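Local coordinates for protein intron-associated endonuclease 1 (PDB 1MK0) that probably cleaves DNA as the GIY-YIG intron endonuclease I-TevI of phage T4, represented here by its catalytic domain, at residues 5-10 with 14-19; 46-49 with 55-58; 77-80 with 84-87; 26-31 with 58-63. The protein carries 1 engineered substitution. All coordinates share one frame; numbering follows the deposited sequence.

Contact 1. Residues 5-10 with 14-19; sequences IYQIKN and NKVYVG. With CIT (citric acid), chain B.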
loop_
_atom_site.group_PDB
_atom_site.type_symbol
_atom_site.label_atom_id
_atom_site.label_comp_id
_atom_site.label_asym_id
_atom_site.label_seq_id
_atom_site.Cartn_x
_atom_site.Cartn_y
_atom_site.Cartn_z
ATOM N N ILE A 5 -7.430 -2.970 5.137
ATOM C CA ILE A 5 -6.552 -3.147 3.991
ATOM C C ILE A 5 -6.861 -2.065 2.968
ATOM O O ILE A 5 -8.023 -1.721 2.741
ATOM C CB ILE A 5 -6.777 -4.526 3.337
ATOM C CG1 ILE A 5 -6.740 -5.627 4.403
ATOM C CG2 ILE A 5 -5.727 -4.770 2.260
ATOM C CD1 ILE A 5 -5.445 -5.690 5.188
ATOM N N TYR A 6 -5.819 -1.533 2.342
ATOM C CA TYR A 6 -5.998 -0.480 1.355
ATOM C C TYR A 6 -5.123 -0.709 0.132
ATOM O O TYR A 6 -4.256 -1.580 0.124
ATOM C CB TYR A 6 -5.634 0.869 1.980
ATOM C CG TYR A 6 -4.179 0.953 2.390
ATOM C CD1 TYR A 6 -3.184 1.244 1.454
ATOM C CD2 TYR A 6 -3.791 0.678 3.698
ATOM C CE1 TYR A 6 -1.843 1.255 1.810
ATOM C CE2 TYR A 6 -2.451 0.683 4.066
ATOM C CZ TYR A 6 -1.483 0.971 3.117
ATOM O OH TYR A 6 -0.163 0.954 3.473
ATOM N N GLN A 7 -5.365 0.084 -0.905
ATOM C CA GLN A 7 -4.557 0.017 -2.109
ATOM C C GLN A 7 -4.162 1.442 -2.480
ATOM O O GLN A 7 -4.909 2.391 -2.228
ATOM C CB GLN A 7 -5.328 -0.619 -3.276
ATOM C CG GLN A 7 -6.527 0.191 -3.765
ATOM C CD GLN A 7 -7.169 -0.388 -5.018
ATOM O OE1 GLN A 7 -8.208 0.094 -5.473
ATOM N NE2 GLN A 7 -6.554 -1.416 -5.583
ATOM N N ILE A 8 -2.961 1.585 -3.032
ATOM C CA ILE A 8 -2.464 2.872 -3.505
ATOM C C ILE A 8 -2.264 2.580 -4.982
ATOM O O ILE A 8 -1.407 1.778 -5.349
ATOM C CB ILE A 8 -1.119 3.257 -2.851
ATOM C CG1 ILE A 8 -1.319 3.454 -1.344
ATOM C CG2 ILE A 8 -0.578 4.540 -3.489
ATOM C CD1 ILE A 8 -0.057 3.829 -0.590
ATOM N N LYS A 9 -3.072 3.209 -5.829
ATOM C CA LYS A 9 -3.011 2.953 -7.263
ATOM C C LYS A 9 -2.451 4.088 -8.111
ATOM O O LYS A 9 -2.847 5.245 -7.973
ATOM C CB LYS A 9 -4.411 2.576 -7.765
ATOM C CG LYS A 9 -4.491 2.275 -9.256
ATOM C CD LYS A 9 -5.841 1.664 -9.636
ATOM C CE LYS A 9 -6.999 2.598 -9.328
ATOM N NZ LYS A 9 -8.311 2.034 -9.763
ATOM N N ASN A 10 -1.519 3.739 -8.989
ATOM C CA ASN A 10 -0.913 4.710 -9.888
ATOM C C ASN A 10 -1.957 4.973 -10.976
ATOM O O ASN A 10 -2.360 4.052 -11.685
ATOM C CB ASN A 10 0.356 4.116 -10.499
ATOM C CG ASN A 10 1.117 5.111 -11.350
ATOM O OD1 ASN A 10 0.528 5.849 -12.137
ATOM N ND2 ASN A 10 2.434 5.128 -11.202
ATOM N N ASN A 14 -2.343 2.029 -13.562
ATOM C CA ASN A 14 -3.207 1.163 -12.765
ATOM C C ASN A 14 -2.503 0.145 -11.865
ATOM O O ASN A 14 -3.154 -0.749 -11.321
ATOM C CB ASN A 14 -4.201 0.435 -13.672
ATOM C CG ASN A 14 -5.138 1.386 -14.380
ATOM O OD1 ASN A 14 -5.807 2.200 -13.745
ATOM N ND2 ASN A 14 -5.190 1.292 -15.703
ATOM N N LYS A 15 -1.187 0.266 -11.711
ATOM C CA LYS A 15 -0.455 -0.647 -10.834
ATOM C C LYS A 15 -0.781 -0.244 -9.399
ATOM O O LYS A 15 -0.984 0.935 -9.115
ATOM C CB LYS A 15 1.053 -0.542 -11.074
ATOM C CG LYS A 15 1.513 -1.126 -12.400
ATOM C CD LYS A 15 3.017 -0.974 -12.565
ATOM C CE LYS A 15 3.491 -1.543 -13.894
ATOM N NZ LYS A 15 3.219 -3.002 -14.006
ATOM N N VAL A 16 -0.832 -1.211 -8.491
ATOM C CA VAL A 16 -1.162 -0.893 -7.106
ATOM C C VAL A 16 -0.201 -1.419 -6.051
ATOM O O VAL A 16 0.593 -2.329 -6.288
ATOM C CB VAL A 16 -2.569 -1.417 -6.716
ATOM C CG1 VAL A 16 -3.606 -0.967 -7.732
ATOM C CG2 VAL A 16 -2.543 -2.934 -6.594
ATOM N N TYR A 17 -0.305 -0.815 -4.874
ATOM C CA TYR A 17 0.467 -1.186 -3.701
ATOM C C TYR A 17 -0.618 -1.536 -2.686
ATOM O O TYR A 17 -1.513 -0.729 -2.437
ATOM C CB TYR A 17 1.270 0.008 -3.185
ATOM C CG TYR A 17 2.019 -0.258 -1.897
ATOM C CD1 TYR A 17 3.299 -0.804 -1.916
ATOM C CD2 TYR A 17 1.445 0.041 -0.657
ATOM C CE1 TYR A 17 3.999 -1.045 -0.732
ATOM C CE2 TYR A 17 2.139 -0.201 0.537
ATOM C CZ TYR A 17 3.415 -0.742 0.488
ATOM O OH TYR A 17 4.125 -0.967 1.649
ATOM N N VAL A 18 -0.555 -2.737 -2.125
ATOM C CA VAL A 18 -1.532 -3.166 -1.130
ATOM C C VAL A 18 -0.902 -3.089 0.255
ATOM O O VAL A 18 0.221 -3.531 0.458
ATOM C CB VAL A 18 -1.996 -4.618 -1.387
ATOM C CG1 VAL A 18 -2.871 -5.097 -0.228
ATOM C CG2 VAL A 18 -2.770 -4.695 -2.700
ATOM N N GLY A 19 -1.627 -2.519 1.212
ATOM C CA GLY A 19 -1.089 -2.419 2.557
ATOM C C GLY A 19 -2.169 -2.504 3.617
ATOM O O GLY A 19 -3.341 -2.672 3.302
HETATM C C1 CIT B . 4.348 -1.121 6.444
HETATM O O1 CIT B . 3.320 -0.590 7.019
HETATM O O2 CIT B . 5.517 -0.670 6.721
HETATM C C2 CIT B . 4.062 -2.277 5.444
HETATM C C3 CIT B . 2.647 -2.452 4.833
HETATM O O7 CIT B . 1.726 -2.961 5.878
HETATM C C4 CIT B . 2.631 -3.400 3.664
HETATM C C5 CIT B . 3.220 -4.739 3.878
HETATM O O3 CIT B . 2.683 -5.682 4.420
HETATM O O4 CIT B . 4.370 -4.935 3.478
HETATM C C6 CIT B . 1.923 -1.138 4.429
HETATM O O5 CIT B . 2.631 -0.388 3.677
HETATM O O6 CIT B . 0.782 -1.031 4.929
#
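Tyr6 pairs with Gly19, and Ile8 with Tyr17, in the antiparallel hairpin that carries the two signatures of the GIY-YIG family. Ile5 and Tyr6 belong to the first signature; Tyr17, Val18 and Gly19 form the second, which reads YVG here. Each of these two hydrogen-bonded pairs is tied by two backbone bonds, such as Ile8 N to Tyr17 O at 2.8 Å. Asn10 N donates to Lys15 O at 2.9 Å, and Asn14 N donates back to Asn10 O.

On the face of Gln7, Lys9, Val16 and Val18, Val16 CG1 rests against Lys9 CB at 3.6 Å. A diagonal contact brings Ile5 CG2 to Val18 CG1 at 3.8 Å, and both touch Trp78 of helix 68-81.

Tyr6, Ile8 and Tyr17 share the other face, with Ile8 alongside Tyr17 (CB to CB 4.0 Å). Tyr6 CG lies between its backbone N and carbonyl carbon (chi1 63°), which brings the ring over Gly19 CA, a CH-pi contact 3.8 Å from the centroid. Tyr6 OH sits at the edge of the Tyr17 ring and is hydrogen-bonded to His31. It also makes a weak, unsettled bond to citrate, probably from the crystallisation liquor. Tyr17 OH donates to citrate O5 at 2.6 Å.

Contact 2. Residues 46-49 with 55-58; sequences QRSF and VFEC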
loop_
_atom_site.group_PDB
_atom_site.type_symbol
_atom_site.label_atom_id
_atom_site.label_comp_id
_atom_site.label_asym_id
_atom_site.label_seq_id
_atom_site.Cartn_x
_atom_site.Cartn_y
_atom_site.Cartn_z
ATOM N N GLN A 46 9.034 3.740 -4.764
ATOM C CA GLN A 46 9.960 4.867 -4.723
ATOM C C GLN A 46 10.381 5.276 -6.131
ATOM O O GLN A 46 10.440 6.464 -6.446
ATOM C CB GLN A 46 11.205 4.518 -3.901
ATOM C CG GLN A 46 12.126 5.714 -3.672
ATOM C CD GLN A 46 11.518 6.753 -2.740
ATOM O OE1 GLN A 46 11.380 6.519 -1.539
ATOM N NE2 GLN A 46 11.143 7.903 -3.294
ATOM N N ARG A 47 10.678 4.295 -6.978
ATOM C CA ARG A 47 11.085 4.575 -8.349
ATOM C C ARG A 47 9.982 5.272 -9.126
ATOM O O ARG A 47 10.230 6.241 -9.850
ATOM C CB ARG A 47 11.471 3.280 -9.067
ATOM C CG ARG A 47 12.835 2.753 -8.680
ATOM C CD ARG A 47 13.094 1.422 -9.351
ATOM N NE ARG A 47 14.472 0.982 -9.185
ATOM C CZ ARG A 47 14.919 -0.207 -9.571
ATOM N NH1 ARG A 47 14.090 -1.070 -10.141
ATOM N NH2 ARG A 47 16.195 -0.530 -9.395
ATOM N N SER A 48 8.759 4.776 -8.978
ATOM C CA SER A 48 7.627 5.360 -9.679
ATOM C C SER A 48 7.406 6.789 -9.203
ATOM O O SER A 48 7.182 7.696 -10.008
ATOM C CB SER A 48 6.366 4.533 -9.426
ATOM O OG SER A 48 5.265 5.071 -10.139
ATOM N N PHE A 49 7.475 6.983 -7.890
ATOM C CA PHE A 49 7.284 8.302 -7.304
ATOM C C PHE A 49 8.391 9.257 -7.736
ATOM O O PHE A 49 8.145 10.444 -7.940
ATOM C CB PHE A 49 7.244 8.200 -5.777
ATOM C CG PHE A 49 6.994 9.509 -5.089
ATOM C CD1 PHE A 49 8.052 10.340 -4.730
ATOM C CD2 PHE A 49 5.694 9.920 -4.812
ATOM C CE1 PHE A 49 7.820 11.563 -4.104
ATOM C CE2 PHE A 49 5.453 11.144 -4.185
ATOM C CZ PHE A 49 6.520 11.964 -3.832
ATOM N N VAL A 55 1.007 10.738 -8.299
ATOM C CA VAL A 55 -0.018 10.539 -9.316
ATOM C C VAL A 55 -0.868 9.355 -8.858
ATOM O O VAL A 55 -1.495 8.677 -9.668
ATOM C CB VAL A 55 0.608 10.203 -10.694
ATOM C CG1 VAL A 55 1.331 11.421 -11.241
ATOM C CG2 VAL A 55 1.575 9.030 -10.565
ATOM N N PHE A 56 -0.888 9.124 -7.548
ATOM C CA PHE A 56 -1.627 7.999 -6.984
ATOM C C PHE A 56 -2.983 8.322 -6.377
ATOM O O PHE A 56 -3.270 9.463 -6.012
ATOM C CB PHE A 56 -0.774 7.300 -5.919
ATOM C CG PHE A 56 0.572 6.863 -6.413
ATOM C CD1 PHE A 56 1.632 7.761 -6.468
ATOM C CD2 PHE A 56 0.773 5.562 -6.863
ATOM C CE1 PHE A 56 2.874 7.372 -6.968
ATOM C CE2 PHE A 56 2.012 5.165 -7.364
ATOM C CZ PHE A 56 3.062 6.072 -7.417
ATOM N N GLU A 57 -3.804 7.279 -6.275
ATOM C CA GLU A 57 -5.135 7.347 -5.685
ATOM C C GLU A 57 -5.203 6.279 -4.602
ATOM O O GLU A 57 -4.928 5.108 -4.863
ATOM C CB GLU A 57 -6.216 7.052 -6.724
ATOM C CG GLU A 57 -6.681 8.244 -7.527
ATOM C CD GLU A 57 -7.885 7.912 -8.391
ATOM O OE1 GLU A 57 -8.899 7.430 -7.838
ATOM O OE2 GLU A 57 -7.821 8.130 -9.618
ATOM N N CYS A 58 -5.567 6.687 -3.392
ATOM C CA CYS A 58 -5.674 5.758 -2.275
ATOM C C CYS A 58 -7.132 5.395 -2.030
ATOM O O CYS A 58 -7.998 6.268 -1.999
ATOM C CB CYS A 58 -5.094 6.385 -1.004
ATOM S SG CYS A 58 -3.342 6.826 -1.093
#
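Phe56 meets Ser48 and Phe49, and these three side chains make the whole of a small contact between a helix and the start of a strand. Phe56 buries the most surface. Its CB is directed toward the helix, and the far end of its ring does the touching. CG stands anti to the carbonyl carbon, beside the backbone N (chi1 -55°), which carries CZ out to Ser48. Within its own segment, Val55 CG2 lies over one face of the Phe56 ring, offset toward the rim.

Ser48 approaches with its hydroxyl. OG is 3.6 Å from Phe56 CZ, and CB of Ser48 is 4.2 Å from the same carbon. This is a van der Waals contact; the polar partner of OG is Tyr89 OH, through a weak hydrogen bond.

Phe49 adds a looser apolar touch. Phe56 CE1 comes to the edge of the Phe49 ring, near its plane, and lies 4.4 Å from Phe49 CD2. The backbones stay well apart, with Phe49 CA and Val55 CA 7.9 Å from each other.

This is surface packing within the GIY-YIG domain. It joins helix 43-52 to the beginning of strand 56-63. Phe56 also packs on Ile8 and Asn10 of strand 4-10, while Phe49 reaches Leu35 and Glu36 of helix 24-37.

Contact 3. Residues 77-80 with 84-87; sequences FWIK and SKIN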
loop_
_atom_site.group_PDB
_atom_site.type_symbol
_atom_site.label_atom_id
_atom_site.label_comp_id
_atom_site.label_asym_id
_atom_site.label_seq_id
_atom_site.Cartn_x
_atom_site.Cartn_y
_atom_site.Cartn_z
ATOM N N PHE A 77 -4.245 -11.876 0.854
ATOM C CA PHE A 77 -5.298 -12.225 -0.086
ATOM C C PHE A 77 -5.330 -11.182 -1.198
ATOM O O PHE A 77 -5.328 -11.521 -2.378
ATOM C CB PHE A 77 -6.669 -12.241 0.593
ATOM C CG PHE A 77 -7.810 -12.340 -0.379
ATOM C CD1 PHE A 77 -8.117 -13.550 -0.989
ATOM C CD2 PHE A 77 -8.532 -11.206 -0.739
ATOM C CE1 PHE A 77 -9.123 -13.631 -1.946
ATOM C CE2 PHE A 77 -9.538 -11.273 -1.693
ATOM C CZ PHE A 77 -9.835 -12.490 -2.301
ATOM N N TRP A 78 -5.365 -9.909 -0.811
ATOM C CA TRP A 78 -5.416 -8.830 -1.789
ATOM C C TRP A 78 -4.152 -8.676 -2.620
ATOM O O TRP A 78 -4.231 -8.310 -3.791
ATOM C CB TRP A 78 -5.776 -7.513 -1.100
ATOM C CG TRP A 78 -7.229 -7.477 -0.731
ATOM C CD1 TRP A 78 -7.766 -7.476 0.526
ATOM C CD2 TRP A 78 -8.333 -7.509 -1.639
ATOM N NE1 TRP A 78 -9.140 -7.508 0.454
ATOM C CE2 TRP A 78 -9.514 -7.530 -0.865
ATOM C CE3 TRP A 78 -8.439 -7.524 -3.037
ATOM C CZ2 TRP A 78 -10.787 -7.567 -1.442
ATOM C CZ3 TRP A 78 -9.703 -7.563 -3.610
ATOM C CH2 TRP A 78 -10.861 -7.584 -2.813
ATOM N N ILE A 79 -2.994 -8.952 -2.028
ATOM C CA ILE A 79 -1.739 -8.857 -2.770
ATOM C C ILE A 79 -1.773 -9.863 -3.917
ATOM O O ILE A 79 -1.371 -9.561 -5.037
ATOM C CB ILE A 79 -0.523 -9.163 -1.868
ATOM C CG1 ILE A 79 -0.275 -7.993 -0.918
ATOM C CG2 ILE A 79 0.718 -9.422 -2.720
ATOM C CD1 ILE A 79 0.796 -8.271 0.118
ATOM N N LYS A 80 -2.270 -11.062 -3.631
ATOM C CA LYS A 80 -2.355 -12.103 -4.644
ATOM C C LYS A 80 -3.501 -11.820 -5.613
ATOM O O LYS A 80 -3.350 -11.957 -6.827
ATOM C CB LYS A 80 -2.558 -13.462 -3.973
ATOM C CG LYS A 80 -2.520 -14.643 -4.930
ATOM C CD LYS A 80 -2.543 -15.957 -4.169
ATOM C CE LYS A 80 -2.408 -17.142 -5.109
ATOM N NZ LYS A 80 -2.348 -18.425 -4.354
ATOM N N SER A 84 -0.220 -7.734 -6.992
ATOM C CA SER A 84 0.572 -6.546 -6.690
ATOM C C SER A 84 2.074 -6.720 -6.482
ATOM O O SER A 84 2.771 -5.752 -6.184
ATOM C CB SER A 84 -0.036 -5.810 -5.488
ATOM O OG SER A 84 0.127 -6.546 -4.288
ATOM N N LYS A 85 2.579 -7.940 -6.627
ATOM C CA LYS A 85 4.016 -8.163 -6.496
ATOM C C LYS A 85 4.584 -8.180 -7.913
ATOM O O LYS A 85 5.432 -7.363 -8.271
ATOM C CB LYS A 85 4.288 -9.486 -5.776
ATOM C CG LYS A 85 3.860 -9.461 -4.313
ATOM C CD LYS A 85 3.648 -10.852 -3.736
ATOM C CE LYS A 85 4.927 -11.646 -3.655
ATOM N NZ LYS A 85 4.696 -12.939 -2.955
ATOM N N ILE A 86 4.087 -9.097 -8.732
ATOM C CA ILE A 86 4.536 -9.205 -10.113
ATOM C C ILE A 86 4.153 -7.968 -10.928
ATOM O O ILE A 86 4.963 -7.451 -11.700
ATOM C CB ILE A 86 3.927 -10.456 -10.782
ATOM C CG1 ILE A 86 4.482 -11.713 -10.114
ATOM C CG2 ILE A 86 4.214 -10.454 -12.281
ATOM C CD1 ILE A 86 3.822 -12.996 -10.586
ATOM N N ASN A 87 2.925 -7.492 -10.743
ATOM C CA ASN A 87 2.426 -6.338 -11.486
ATOM C C ASN A 87 2.070 -5.151 -10.598
ATOM O O ASN A 87 1.206 -4.345 -10.943
ATOM C CB ASN A 87 1.199 -6.754 -12.309
ATOM C CG ASN A 87 0.669 -5.631 -13.181
ATOM O OD1 ASN A 87 1.411 -5.039 -13.965
ATOM N ND2 ASN A 87 -0.621 -5.335 -13.052
#
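Ile79 is the residue through which segment 77-80 meets Ser84 and Lys85. Just before it, Phe77 CE2 lies over the centre of the Trp78 indole, and Trp78 NE1 is hydrogen-bonded to Glu62, away from the contact.

Ile79 then uses both its backbone and its side chain. Its CG2 branch is anti to the backbone N, because chi1 is -73° for CG1. This methyl touches Ser84 OG at 3.3 Å and Lys85 CD at 3.4 Å. The second distance is tighter than usual for two carbons. Ser84 OG also sits 3.3 Å from Ile79 CA, and its polar partner is Asn90 OD1. The Lys85 chain bends about its CG-CD bond (chi3 66°), whose two carbons are the ones packed on Ile79 CG2; NZ forms a salt bridge with Asp93.

Here the chain leaves the C-terminal end of helix 68-81, which packs against the hairpin of the GIY-YIG domain; Ile79 and Ser84 both touch Val18. Ile79 O accepts a bond from Ser84 N at 2.9 Å, in the carbonyl plane, with an angle of 156° at the hydrogen. The bond spans five residues, one more than a regular alpha-helical bond.

Contact 4. Residues 26-31 with 58-63; sequences KRWKRH and CSILEE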
loop_
_atom_site.group_PDB
_atom_site.type_symbol
_atom_site.label_atom_id
_atom_site.label_comp_id
_atom_site.label_asym_id
_atom_site.label_seq_id
_atom_site.Cartn_x
_atom_site.Cartn_y
_atom_site.Cartn_z
ATOM N N LYS A 26 -3.843 8.521 8.013
ATOM C CA LYS A 26 -2.501 8.770 8.517
ATOM C C LYS A 26 -1.459 7.884 7.855
ATOM O O LYS A 26 -0.339 8.325 7.598
ATOM C CB LYS A 26 -2.475 8.603 10.034
ATOM C CG LYS A 26 -3.243 9.710 10.732
ATOM C CD LYS A 26 -3.286 9.541 12.229
ATOM C CE LYS A 26 -4.017 10.718 12.852
ATOM N NZ LYS A 26 -4.168 10.578 14.318
ATOM N N ARG A 27 -1.822 6.640 7.561
ATOM C CA ARG A 27 -0.868 5.744 6.917
ATOM C C ARG A 27 -0.523 6.268 5.528
ATOM O O ARG A 27 0.637 6.242 5.117
ATOM C CB ARG A 27 -1.435 4.326 6.790
ATOM C CG ARG A 27 -0.426 3.330 6.221
ATOM C CD ARG A 27 0.703 3.095 7.211
ATOM N NE ARG A 27 1.831 2.341 6.662
ATOM C CZ ARG A 27 2.842 2.879 5.985
ATOM N NH1 ARG A 27 2.878 4.186 5.752
ATOM N NH2 ARG A 27 3.845 2.111 5.580
ATOM N N TRP A 28 -1.538 6.741 4.809
ATOM C CA TRP A 28 -1.334 7.262 3.466
ATOM C C TRP A 28 -0.463 8.510 3.497
ATOM O O TRP A 28 0.387 8.700 2.630
ATOM C CB TRP A 28 -2.677 7.570 2.795
ATOM C CG TRP A 28 -3.546 6.358 2.602
ATOM C CD1 TRP A 28 -3.133 5.059 2.509
ATOM C CD2 TRP A 28 -4.971 6.338 2.445
ATOM N NE1 TRP A 28 -4.213 4.230 2.307
ATOM C CE2 TRP A 28 -5.353 4.988 2.264
ATOM C CE3 TRP A 28 -5.962 7.327 2.439
ATOM C CZ2 TRP A 28 -6.685 4.604 2.080
ATOM C CZ3 TRP A 28 -7.289 6.944 2.254
ATOM C CH2 TRP A 28 -7.636 5.593 2.078
ATOM N N LYS A 29 -0.681 9.362 4.493
ATOM C CA LYS A 29 0.110 10.575 4.622
ATOM C C LYS A 29 1.558 10.186 4.850
ATOM O O LYS A 29 2.472 10.797 4.294
ATOM C CB LYS A 29 -0.384 11.426 5.796
ATOM C CG LYS A 29 -1.718 12.106 5.552
ATOM C CD LYS A 29 -2.045 13.082 6.669
ATOM C CE LYS A 29 -3.327 13.848 6.382
ATOM N NZ LYS A 29 -3.591 14.891 7.416
ATOM N N ARG A 30 1.767 9.154 5.663
ATOM C CA ARG A 30 3.119 8.696 5.962
ATOM C C ARG A 30 3.825 8.157 4.723
ATOM O O ARG A 30 5.024 8.362 4.548
ATOM C CB ARG A 30 3.099 7.625 7.054
ATOM C CG ARG A 30 4.475 7.048 7.364
ATOM C CD ARG A 30 4.574 6.603 8.812
ATOM N NE ARG A 30 3.655 5.519 9.138
ATOM C CZ ARG A 30 3.960 4.227 9.073
ATOM N NH1 ARG A 30 5.171 3.846 8.688
ATOM N NH2 ARG A 30 3.058 3.315 9.410
ATOM N N HIS A 31 3.079 7.466 3.867
ATOM C CA HIS A 31 3.655 6.921 2.641
ATOM C C HIS A 31 4.254 8.015 1.776
ATOM O O HIS A 31 5.369 7.885 1.282
ATOM C CB HIS A 31 2.591 6.197 1.818
ATOM C CG HIS A 31 2.382 4.773 2.216
ATOM N ND1 HIS A 31 3.376 3.824 2.124
ATOM C CD2 HIS A 31 1.286 4.129 2.682
ATOM C CE1 HIS A 31 2.901 2.653 2.512
ATOM N NE2 HIS A 31 1.635 2.812 2.855
ATOM N N CYS A 58 -5.567 6.687 -3.392
ATOM C CA CYS A 58 -5.674 5.758 -2.275
ATOM C C CYS A 58 -7.132 5.395 -2.030
ATOM O O CYS A 58 -7.998 6.268 -1.999
ATOM C CB CYS A 58 -5.094 6.385 -1.004
ATOM S SG CYS A 58 -3.342 6.826 -1.093
ATOM N N SER A 59 -7.406 4.106 -1.862
ATOM C CA SER A 59 -8.766 3.656 -1.593
ATOM C C SER A 59 -8.750 2.481 -0.625
ATOM O O SER A 59 -7.756 1.767 -0.513
ATOM C CB SER A 59 -9.480 3.263 -2.892
ATOM O OG SER A 59 -8.797 2.236 -3.580
ATOM N N ILE A 60 -9.854 2.297 0.086
ATOM C CA ILE A 60 -9.971 1.211 1.048
ATOM C C ILE A 60 -10.441 -0.053 0.345
ATOM O O ILE A 60 -11.370 -0.011 -0.461
ATOM C CB ILE A 60 -10.996 1.558 2.150
ATOM C CG1 ILE A 60 -10.505 2.764 2.950
ATOM C CG2 ILE A 60 -11.224 0.356 3.054
ATOM C CD1 ILE A 60 -11.530 3.312 3.924
ATOM N N LEU A 61 -9.788 -1.171 0.636
ATOM C CA LEU A 61 -10.189 -2.442 0.051
ATOM C C LEU A 61 -11.128 -3.130 1.033
ATOM O O LEU A 61 -12.175 -3.646 0.648
ATOM C CB LEU A 61 -8.969 -3.332 -0.213
ATOM C CG LEU A 61 -7.986 -2.875 -1.297
ATOM C CD1 LEU A 61 -6.844 -3.867 -1.385
ATOM C CD2 LEU A 61 -8.693 -2.763 -2.635
ATOM N N GLU A 62 -10.747 -3.114 2.306
ATOM C CA GLU A 62 -11.532 -3.739 3.367
ATOM C C GLU A 62 -11.323 -3.052 4.704
ATOM O O GLU A 62 -10.190 -2.962 5.173
ATOM C CB GLU A 62 -11.101 -5.191 3.557
ATOM C CG GLU A 62 -11.895 -6.230 2.836
ATOM C CD GLU A 62 -11.266 -7.593 3.003
ATOM O OE1 GLU A 62 -10.950 -7.971 4.153
ATOM O OE2 GLU A 62 -11.081 -8.282 1.987
ATOM N N GLU A 63 -12.402 -2.582 5.326
ATOM C CA GLU A 63 -12.274 -1.979 6.647
ATOM C C GLU A 63 -12.470 -3.135 7.618
ATOM O O GLU A 63 -13.546 -3.731 7.670
ATOM C CB GLU A 63 -13.342 -0.907 6.902
ATOM C CG GLU A 63 -13.226 -0.303 8.303
ATOM C CD GLU A 63 -14.248 0.782 8.601
ATOM O OE1 GLU A 63 -14.287 1.248 9.762
ATOM O OE2 GLU A 63 -15.005 1.174 7.690
#
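Cys58 lies flat against one face of the Trp28 indole, and this is the tight part of the contact. Its CB stands 3.5 Å from the centroid of the six-membered ring, 14° off the normal, as a CH-pi contact. SG is 3.9 Å from the centroid of the five-membered ring, also over the face. Cys58 thus covers both rings: SG is anti to the carbonyl carbon (chi1 -61°), which lays the CB-SG bond along the indole. Trp28 also meets the Tyr6 ring edge-to-face.

Contact is looser toward the outer end of the indole. Trp28 CH2 reaches Ile60 CG1 at 4.1 Å, the two side chains crossing at about a right angle. Trp28 CZ2 is 4.0 Å from Ser59 O. On the solvent side of the helix, Lys26, Lys29 and Arg30 are exposed. Arg27 has its guanidinium between the His31 ring on one face and Arg30 NH2 on the other.

The axes of segments 26-31 and 58-60 come within 10.3 Å, at 152° to each other. The tryptophan bridges that gap. The sulfur-aromatic contact lies where helix 24-37 packs on strand 56-63 of the sheet in this alpha/beta GIY-YIG domain.

Contact 1 is the hairpin that the others touch. It joins contact 2 through Lys9 O and Glu57 N, 2.8 Å apart, and contact 3 through Lys15 NZ and Asn87 OD1, 2.7 Å apart. Tyr6 OH meets His31 NE2 of contact 4 at 2.7 Å. Contacts 2 and 4 share Cys58 on strand 56-63, with centres about 13 Å apart. Contacts 3 and 4 have centres about 16 Å apart, yet Trp78 NE1 reaches Glu62 OE2 at 2.6 Å. Citrate is bound by Tyr17 and by Arg27 NH2 of segment 26-31, and probably marks the catalytic pocket. Ile5 packs on Ala75, the engineered residue, in helix 68-81.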